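Local structure of Tlr1174 protein (2OZT) at residues A[110-115]-A[130-135]; A[119-124]-A[151-156]. The protein catalyses the dehydration of 2-succinyl-6-hydroxy-2,4-cyclohexadiene-1-carboxylate to 2-succinylbenzoate, a step towards phylloquinone, with the help of a divalent metal cation. All blocks are in the same frame, centred on the assembly; numbering follows the deposited sequence.

Contact 1 of 2, residues A[110-115]-A[130-135]; sequences ICALLG and RGQTTF. With PO4 (phosphate ion), chain B.
Ala112 and Phe135 sit opposite each other where strand 112-114 runs parallel to strand 134-138. The backbone bond of the pair is Ala112 N to Thr134 O, 2.9 Å. Phe135 CA also brings its hydrogen to Ala112 O, at 3.1 Å. Further along, Ala112 and Leu114 continue the pairing with Lys136.

The tight part is apolar and buried. Ala112 CB meets the ring of Phe135 obliquely, 3.7 Å from CD1. Leu114 lies askew to the same side chain, with its CD1 3.8 Å from Phe135 CB. The ring points to the side of the sheet that helix 120-129 covers, and Trp124 of that helix touches it. Cys111 makes a separate touch on the backbone of the other strand. With SG anti to the backbone N (chi1 179°), the sulphur lies 3.6 Å from Phe135 C, beside Thr134 CG2.

The other end of the contact is looser and more polar. Gln132 NE2 donates to Ile110 O over 3.1 Å. The N-H points almost straight at the oxygen, which lies close to the amide plane, but the nitrogen stands above the carbonyl plane of Ile110. Water 1 gives Ile110 O a second donor and accepts from Thr133 N. An alanine in place of Gln132 would probably cost Ile110 O its amide donor and open a gap beside Ala112 CB. Thr134 OG1 lies 3.0 Å from O3 of a phosphate ion, probably from the crystallisation liquor, which Arg165 also binds.

The contact joins the two strands of a beta-alpha-beta unit in the barrel domain of the enzyme. Its chemistry changes along the strands: apolar packing gathers round Phe135, while at the Ile110 and Gln132 end an amide and a water help satisfy the carbonyl of Ile110.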
ATOM      1  N   ILE A 110      -8.230   6.216  -8.453  1.00 14.51           N
ATOM      2  CA  ILE A 110      -8.230   5.264  -7.342  1.00 15.09           C
ATOM      3  C   ILE A 110      -8.840   3.947  -7.806  1.00 13.75           C
ATOM      4  O   ILE A 110      -9.840   3.953  -8.514  1.00 16.54           O
ATOM      5  CB  ILE A 110      -9.098   5.781  -6.169  1.00 15.17           C
ATOM      6  CG1 ILE A 110      -8.620   7.155  -5.683  1.00 17.53           C
ATOM      7  CG2 ILE A 110      -9.130   4.765  -4.997  1.00 17.99           C
ATOM      8  CD1 ILE A 110      -7.189   7.126  -5.118  1.00 20.82           C
ATOM      9  N   CYS A 111      -8.240   2.828  -7.419  1.00 12.41           N
ATOM     10  CA  CYS A 111      -8.782   1.492  -7.784  1.00 12.72           C
ATOM     11  C   CYS A 111      -9.946   1.145  -6.888  1.00 13.62           C
ATOM     12  O   CYS A 111      -9.884   1.308  -5.657  1.00 15.09           O
ATOM     13  CB  CYS A 111      -7.656   0.489  -7.593  1.00 11.72           C
ATOM     14  SG  CYS A 111      -8.119  -1.188  -7.967  1.00 15.52           S
ATOM     15  N   ALA A 112     -11.030   0.672  -7.498  1.00 13.70           N
ATOM     16  CA  ALA A 112     -12.219   0.292  -6.741  1.00 14.00           C
ATOM     17  C   ALA A 112     -12.144  -1.200  -6.411  1.00 14.23           C
ATOM     18  O   ALA A 112     -11.762  -2.011  -7.250  1.00 16.93           O
ATOM     19  CB  ALA A 112     -13.472   0.588  -7.568  1.00 15.05           C
ATOM     20  N   LEU A 113     -12.547  -1.565  -5.208  1.00 14.02           N
ATOM     21  CA  LEU A 113     -12.556  -2.977  -4.805  1.00 14.95           C
ATOM     22  C   LEU A 113     -13.871  -3.637  -5.168  1.00 15.10           C
ATOM     23  O   LEU A 113     -14.939  -3.025  -5.128  1.00 15.73           O
ATOM     24  CB  LEU A 113     -12.286  -3.104  -3.291  1.00 16.55           C
ATOM     25  CG  LEU A 113     -10.971  -2.488  -2.829  1.00 20.12           C
ATOM     26  CD1 LEU A 113     -10.779  -2.731  -1.326  1.00 22.47           C
ATOM     27  CD2 LEU A 113      -9.752  -3.005  -3.611  1.00 24.36           C
ATOM     28  N   LEU A 114     -13.769  -4.924  -5.489  1.00 13.54           N
ATOM     29  CA  LEU A 114     -14.908  -5.804  -5.713  1.00 14.31           C
ATOM     30  C   LEU A 114     -14.780  -7.017  -4.796  1.00 14.25           C
ATOM     31  O   LEU A 114     -13.719  -7.652  -4.702  1.00 15.14           O
ATOM     32  CB  LEU A 114     -14.948  -6.267  -7.162  1.00 14.16           C
ATOM     33  CG  LEU A 114     -14.988  -5.176  -8.237  1.00 13.77           C
ATOM     34  CD1 LEU A 114     -14.862  -5.777  -9.640  1.00 13.36           C
ATOM     35  CD2 LEU A 114     -16.335  -4.477  -8.106  1.00 15.42           C
ATOM     36  N   GLY A 115     -15.868  -7.281  -4.084  1.00 15.54           N
ATOM     37  CA  GLY A 115     -15.826  -8.355  -3.087  1.00 15.03           C
ATOM     38  C   GLY A 115     -15.770  -9.734  -3.727  1.00 16.60           C
ATOM     39  O   GLY A 115     -16.088  -9.910  -4.897  1.00 16.41           O
ATOM     40  N   ARG A 130     -19.020   6.778 -10.497  1.00 16.22           N
ATOM     41  CA  ARG A 130     -18.291   7.850  -9.780  1.00 17.01           C
ATOM     42  C   ARG A 130     -16.866   8.022 -10.336  1.00 17.00           C
ATOM     43  O   ARG A 130     -16.013   8.670  -9.715  1.00 19.16           O
ATOM     44  CB  ARG A 130     -18.247   7.550  -8.284  1.00 18.81           C
ATOM     45  CG  ARG A 130     -19.623   7.401  -7.622  1.00 23.99           C
ATOM     46  CD  ARG A 130     -20.559   8.625  -7.758  1.00 32.47           C
ATOM     47  NE  ARG A 130     -21.764   8.455  -6.928  1.00 36.25           N
ATOM     48  CZ  ARG A 130     -21.898   8.889  -5.675  1.00 40.43           C
ATOM     49  NH1 ARG A 130     -20.918   9.577  -5.080  1.00 38.36           N
ATOM     50  NH2 ARG A 130     -23.035   8.655  -5.014  1.00 41.79           N
ATOM     51  N   GLY A 131     -16.624   7.460 -11.508  1.00 14.77           N
ATOM     52  CA  GLY A 131     -15.418   7.706 -12.295  1.00 13.91           C
ATOM     53  C   GLY A 131     -14.240   6.786 -12.040  1.00 14.71           C
ATOM     54  O   GLY A 131     -13.151   7.036 -12.569  1.00 15.96           O
ATOM     55  N   GLN A 132     -14.456   5.697 -11.288  1.00 14.76           N
ATOM     56  CA  GLN A 132     -13.366   4.698 -11.109  1.00 14.64           C
ATOM     57  C   GLN A 132     -13.445   3.663 -12.207  1.00 15.53           C
ATOM     58  O   GLN A 132     -14.504   3.093 -12.422  1.00 17.32           O
ATOM     59  CB  GLN A 132     -13.475   4.063  -9.733  1.00 14.32           C
ATOM     60  CG  GLN A 132     -13.293   5.079  -8.613  1.00 15.25           C
ATOM     61  CD  GLN A 132     -13.503   4.440  -7.300  1.00 19.75           C
ATOM     62  OE1 GLN A 132     -14.634   4.366  -6.786  1.00 22.40           O
ATOM     63  NE2 GLN A 132     -12.423   3.965  -6.725  1.00 18.82           N
ATOM     64  N   THR A 133     -12.320   3.403 -12.866  1.00 14.67           N
ATOM     65  CA  THR A 133     -12.313   2.570 -14.069  1.00 15.23           C
ATOM     66  C   THR A 133     -11.366   1.389 -13.926  1.00 15.06           C
ATOM     67  O   THR A 133     -11.321   0.536 -14.817  1.00 15.28           O
ATOM     68  CB  THR A 133     -11.981   3.391 -15.340  1.00 15.74           C
ATOM     69  OG1 THR A 133     -10.724   4.033 -15.157  1.00 18.76           O
ATOM     70  CG2 THR A 133     -13.097   4.400 -15.603  1.00 17.87           C
ATOM     71  N   THR A 134     -10.635   1.324 -12.807  1.00 13.26           N
ATOM     72  CA  THR A 134      -9.778   0.160 -12.507  1.00 13.77           C
ATOM     73  C   THR A 134     -10.316  -0.464 -11.255  1.00 13.23           C
ATOM     74  O   THR A 134     -10.730   0.242 -10.316  1.00 12.97           O
ATOM     75  CB  THR A 134      -8.334   0.613 -12.246  1.00 15.11           C
ATOM     76  OG1 THR A 134      -7.833   1.199 -13.458  1.00 16.58           O
ATOM     77  CG2 THR A 134      -7.437  -0.545 -11.858  1.00 14.49           C
ATOM     78  N   PHE A 135     -10.355  -1.803 -11.254  1.00 11.97           N
ATOM     79  CA  PHE A 135     -10.969  -2.578 -10.185  1.00 11.65           C
ATOM     80  C   PHE A 135     -10.016  -3.647  -9.703  1.00 11.09           C
ATOM     81  O   PHE A 135      -9.177  -4.103 -10.479  1.00 12.63           O
ATOM     82  CB  PHE A 135     -12.225  -3.294 -10.737  1.00 12.42           C
ATOM     83  CG  PHE A 135     -13.282  -2.324 -11.194  1.00 11.59           C
ATOM     84  CD1 PHE A 135     -14.216  -1.849 -10.307  1.00 11.76           C
ATOM     85  CD2 PHE A 135     -13.279  -1.858 -12.493  1.00 13.11           C
ATOM     86  CE1 PHE A 135     -15.177  -0.918 -10.708  1.00 12.60           C
ATOM     87  CE2 PHE A 135     -14.253  -0.926 -12.916  1.00 14.71           C
ATOM     88  CZ  PHE A 135     -15.173  -0.430 -11.996  1.00 12.11           C
TER
HETATM   89  P   PO4 B 601      -4.289   1.297 -14.263  1.00 26.40           P
HETATM   90  O1  PO4 B 601      -5.024   2.389 -13.550  1.00 27.63           O
HETATM   91  O2  PO4 B 601      -3.584   0.522 -13.204  1.00 25.75           O
HETATM   92  O3  PO4 B 601      -5.325   0.406 -14.950  1.00 27.11           O
HETATM   93  O4  PO4 B 601      -3.267   1.595 -15.344  1.00 25.55           O
HETATM   94  O   HOH W   1      -9.982   4.371 -11.323  1.00 20.76           O

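Contact 2 of 2, residues A[119-124]-A[151-156]; sequences AALEQW and LKALLA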
ATOM      1  N   ALA A 119     -20.634 -11.236  -5.870  1.00 20.95           N
ATOM      2  CA  ALA A 119     -20.740  -9.807  -5.453  1.00 21.79           C
ATOM      3  C   ALA A 119     -20.110  -8.893  -6.478  1.00 20.70           C
ATOM      4  O   ALA A 119     -20.603  -7.768  -6.732  1.00 21.78           O
ATOM      5  CB  ALA A 119     -20.082  -9.586  -4.129  1.00 22.89           C
ATOM      6  N   ALA A 120     -19.002  -9.333  -7.059  1.00 17.96           N
ATOM      7  CA  ALA A 120     -18.300  -8.526  -8.045  1.00 17.14           C
ATOM      8  C   ALA A 120     -19.226  -8.030  -9.149  1.00 16.73           C
ATOM      9  O   ALA A 120     -19.031  -6.933  -9.677  1.00 17.86           O
ATOM     10  CB  ALA A 120     -17.135  -9.281  -8.630  1.00 17.25           C
ATOM     11  N   LEU A 121     -20.227  -8.852  -9.509  1.00 16.94           N
ATOM     12  CA  LEU A 121     -21.055  -8.548 -10.659  1.00 16.51           C
ATOM     13  C   LEU A 121     -22.049  -7.413 -10.389  1.00 17.69           C
ATOM     14  O   LEU A 121     -22.615  -6.877 -11.331  1.00 19.41           O
ATOM     15  CB  LEU A 121     -21.813  -9.814 -11.103  1.00 18.03           C
ATOM     16  CG  LEU A 121     -20.917 -10.976 -11.510  1.00 17.98           C
ATOM     17  CD1 LEU A 121     -21.847 -12.169 -11.859  1.00 21.36           C
ATOM     18  CD2 LEU A 121     -20.080 -10.620 -12.706  1.00 18.48           C
ATOM     19  N   GLU A 122     -22.203  -7.037  -9.120  1.00 17.74           N
ATOM     20  CA  GLU A 122     -23.197  -6.020  -8.775  1.00 18.33           C
ATOM     21  C   GLU A 122     -22.518  -4.824  -8.122  1.00 17.31           C
ATOM     22  O   GLU A 122     -23.177  -3.813  -7.849  1.00 16.01           O
ATOM     23  CB  GLU A 122     -24.285  -6.572  -7.831  1.00 19.69           C
ATOM     24  CG  GLU A 122     -23.731  -6.936  -6.443  1.00 23.45           C
ATOM     25  CD  GLU A 122     -24.480  -8.050  -5.704  1.00 29.74           C
ATOM     26  OE1 GLU A 122     -25.285  -8.780  -6.328  1.00 35.71           O
ATOM     27  OE2 GLU A 122     -24.194  -8.240  -4.506  1.00 31.59           O
ATOM     28  N   GLN A 123     -21.207  -4.915  -7.895  1.00 16.42           N
ATOM     29  CA  GLN A 123     -20.505  -3.866  -7.134  1.00 15.44           C
ATOM     30  C   GLN A 123     -19.670  -2.902  -7.970  1.00 15.52           C
ATOM     31  O   GLN A 123     -19.177  -1.906  -7.426  1.00 16.22           O
ATOM     32  CB  GLN A 123     -19.572  -4.467  -6.078  1.00 16.35           C
ATOM     33  CG  GLN A 123     -20.308  -5.116  -4.908  1.00 17.23           C
ATOM     34  CD  GLN A 123     -19.362  -5.686  -3.870  1.00 20.30           C
ATOM     35  OE1 GLN A 123     -18.130  -5.633  -4.008  1.00 21.40           O
ATOM     36  NE2 GLN A 123     -19.941  -6.265  -2.811  1.00 23.44           N
ATOM     37  N   TRP A 124     -19.500  -3.154  -9.248  1.00 14.12           N
ATOM     38  CA  TRP A 124     -18.629  -2.274 -10.060  1.00 14.06           C
ATOM     39  C   TRP A 124     -19.358  -1.035 -10.552  1.00 14.29           C
ATOM     40  O   TRP A 124     -18.725   0.023 -10.774  1.00 13.84           O
ATOM     41  CB  TRP A 124     -18.026  -3.047 -11.259  1.00 13.42           C
ATOM     42  CG  TRP A 124     -19.005  -3.585 -12.283  1.00 14.34           C
ATOM     43  CD1 TRP A 124     -19.503  -4.850 -12.363  1.00 16.24           C
ATOM     44  CD2 TRP A 124     -19.544  -2.858 -13.390  1.00 14.10           C
ATOM     45  NE1 TRP A 124     -20.317  -4.945 -13.464  1.00 15.59           N
ATOM     46  CE2 TRP A 124     -20.378  -3.728 -14.101  1.00 16.62           C
ATOM     47  CE3 TRP A 124     -19.411  -1.521 -13.829  1.00 14.53           C
ATOM     48  CZ2 TRP A 124     -21.072  -3.329 -15.244  1.00 18.55           C
ATOM     49  CZ3 TRP A 124     -20.100  -1.113 -14.946  1.00 15.22           C
ATOM     50  CH2 TRP A 124     -20.929  -2.023 -15.651  1.00 16.55           C
ATOM     51  N   LEU A 151     -15.768 -14.617 -13.461  1.00 16.09           N
ATOM     52  CA  LEU A 151     -14.846 -13.748 -14.183  1.00 15.31           C
ATOM     53  C   LEU A 151     -15.266 -13.550 -15.645  1.00 16.25           C
ATOM     54  O   LEU A 151     -15.224 -12.444 -16.194  1.00 16.75           O
ATOM     55  CB  LEU A 151     -13.419 -14.325 -14.107  1.00 15.57           C
ATOM     56  CG  LEU A 151     -12.347 -13.446 -14.758  1.00 16.48           C
ATOM     57  CD1 LEU A 151     -12.354 -11.949 -14.324  1.00 16.07           C
ATOM     58  CD2 LEU A 151     -10.977 -14.008 -14.470  1.00 17.98           C
ATOM     59  N   LYS A 152     -15.687 -14.651 -16.277  1.00 17.81           N
ATOM     60  CA  LYS A 152     -16.188 -14.587 -17.638  1.00 19.23           C
ATOM     61  C   LYS A 152     -17.364 -13.575 -17.748  1.00 17.95           C
ATOM     62  O   LYS A 152     -17.397 -12.739 -18.669  1.00 19.28           O
ATOM     63  CB  LYS A 152     -16.591 -16.006 -18.111  1.00 21.35           C
ATOM     64  CG  LYS A 152     -17.127 -16.047 -19.523  1.00 25.41           C
ATOM     65  CD  LYS A 152     -17.193 -17.520 -19.992  1.00 30.06           C
ATOM     66  CE  LYS A 152     -18.025 -17.675 -21.260  1.00 34.71           C
ATOM     67  NZ  LYS A 152     -17.418 -16.953 -22.404  1.00 38.61           N
ATOM     68  N   ALA A 153     -18.297 -13.645 -16.808  1.00 18.63           N
ATOM     69  CA  ALA A 153     -19.450 -12.731 -16.793  1.00 17.94           C
ATOM     70  C   ALA A 153     -19.010 -11.285 -16.494  1.00 17.46           C
ATOM     71  O   ALA A 153     -19.531 -10.327 -17.085  1.00 18.17           O
ATOM     72  CB  ALA A 153     -20.453 -13.202 -15.764  1.00 17.88           C
ATOM     73  N   LEU A 154     -18.049 -11.143 -15.571  1.00 16.55           N
ATOM     74  CA  LEU A 154     -17.567  -9.807 -15.181  1.00 16.60           C
ATOM     75  C   LEU A 154     -16.881  -9.141 -16.341  1.00 18.05           C
ATOM     76  O   LEU A 154     -17.105  -7.940 -16.612  1.00 17.69           O
ATOM     77  CB  LEU A 154     -16.654  -9.967 -13.962  1.00 16.38           C
ATOM     78  CG  LEU A 154     -16.008  -8.677 -13.442  1.00 16.17           C
ATOM     79  CD1 LEU A 154     -17.069  -7.638 -12.978  1.00 17.31           C
ATOM     80  CD2 LEU A 154     -15.033  -9.012 -12.314  1.00 16.90           C
ATOM     81  N   LEU A 155     -16.048  -9.894 -17.066  1.00 16.28           N
ATOM     82  CA  LEU A 155     -15.357  -9.299 -18.195  1.00 18.94           C
ATOM     83  C   LEU A 155     -16.308  -8.906 -19.308  1.00 19.21           C
ATOM     84  O   LEU A 155     -16.093  -7.889 -19.968  1.00 21.42           O
ATOM     85  CB  LEU A 155     -14.299 -10.235 -18.745  1.00 19.39           C
ATOM     86  CG  LEU A 155     -13.092 -10.511 -17.867  1.00 18.89           C
ATOM     87  CD1 LEU A 155     -12.271 -11.616 -18.481  1.00 22.03           C
ATOM     88  CD2 LEU A 155     -12.279  -9.217 -17.721  1.00 22.36           C
ATOM     89  N   ALA A 156     -17.352  -9.712 -19.507  1.00 19.78           N
ATOM     90  CA  ALA A 156     -18.393  -9.357 -20.480  1.00 20.74           C
ATOM     91  C   ALA A 156     -19.194  -8.118 -20.110  1.00 20.42           C
ATOM     92  O   ALA A 156     -19.600  -7.346 -20.994  1.00 22.64           O
ATOM     93  CB  ALA A 156     -19.309 -10.543 -20.683  1.00 20.85           C
TER
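Leu154 and Trp124 meet through different first torsions. Leu154 CG is anti to its backbone N (chi1 178°). Trp124 CG takes the crowded position between the backbone N and the carbonyl carbon (chi1 63°). These torsions set the direction in which each CG leaves its helix, Leu154 from helix 144-157 and Trp124 from helix 120-129.

Leu121 touches with one methyl. Its CD2 rests on the backbone of the other helix, 3.6 Å from Leu154 N. The same methyl is 3.7 Å from Leu154 CB and 4.0 Å from Ala153 CB. The small side chain of Ala153 probably leaves room for this methyl.

Leu154 answers from the other helix. Its CD1 comes 3.8 Å from Trp124 CD1, and the two side chains run past one another in opposing directions. CD1 of Leu154 also lies 3.9 Å from Ala120 O. The other methyl, CD2, is 4.3 Å from Ala120 CB, a looser touch. Ala120 O lies in the plane of the Trp124 ring, at its edge, 3.4 Å from Trp124 CD1. Within its own helix this oxygen receives a weak bond from Gln123 N.

The two short segments run nearly parallel, at 22°, as expected of successive helices around a beta/alpha barrel. Strand 134-138 lies between them in the chain. Beneath the helices, Ala120 touches Trp137 and Leu154 touches Leu164, so the pair rests on the barrel strands. Leu158 and Pro159 also touch Trp124.

No hydrogen bond joins the two segments. Methyl groups and the indole carbon CD1 of Trp124 hold them together, so the fit depends on side-chain shape rather than on fixed polar partners.

Contact 1 pairs two neighbouring barrel strands, and contact 2 pairs helices on the outer layer; their centres are 12 Å apart. Helix 120-129 connects the strands of contact 1 and supplies one side of contact 2. Where the contacts meet, Phe135 CE1 packs 3.6 Å from Trp124 CB. A probable hydrogen bond runs from Gly115 N to Gln123 OE1, 2.8 Å. The side chain of Leu114 is about 7 Å from that of Lys138, the predicted proton donor, and that of Cys111 about 8 Å from metal-binding Glu196. In contact 2, the side chain of Leu154 lies about 11 Å from that of Asp167, another metal ligand.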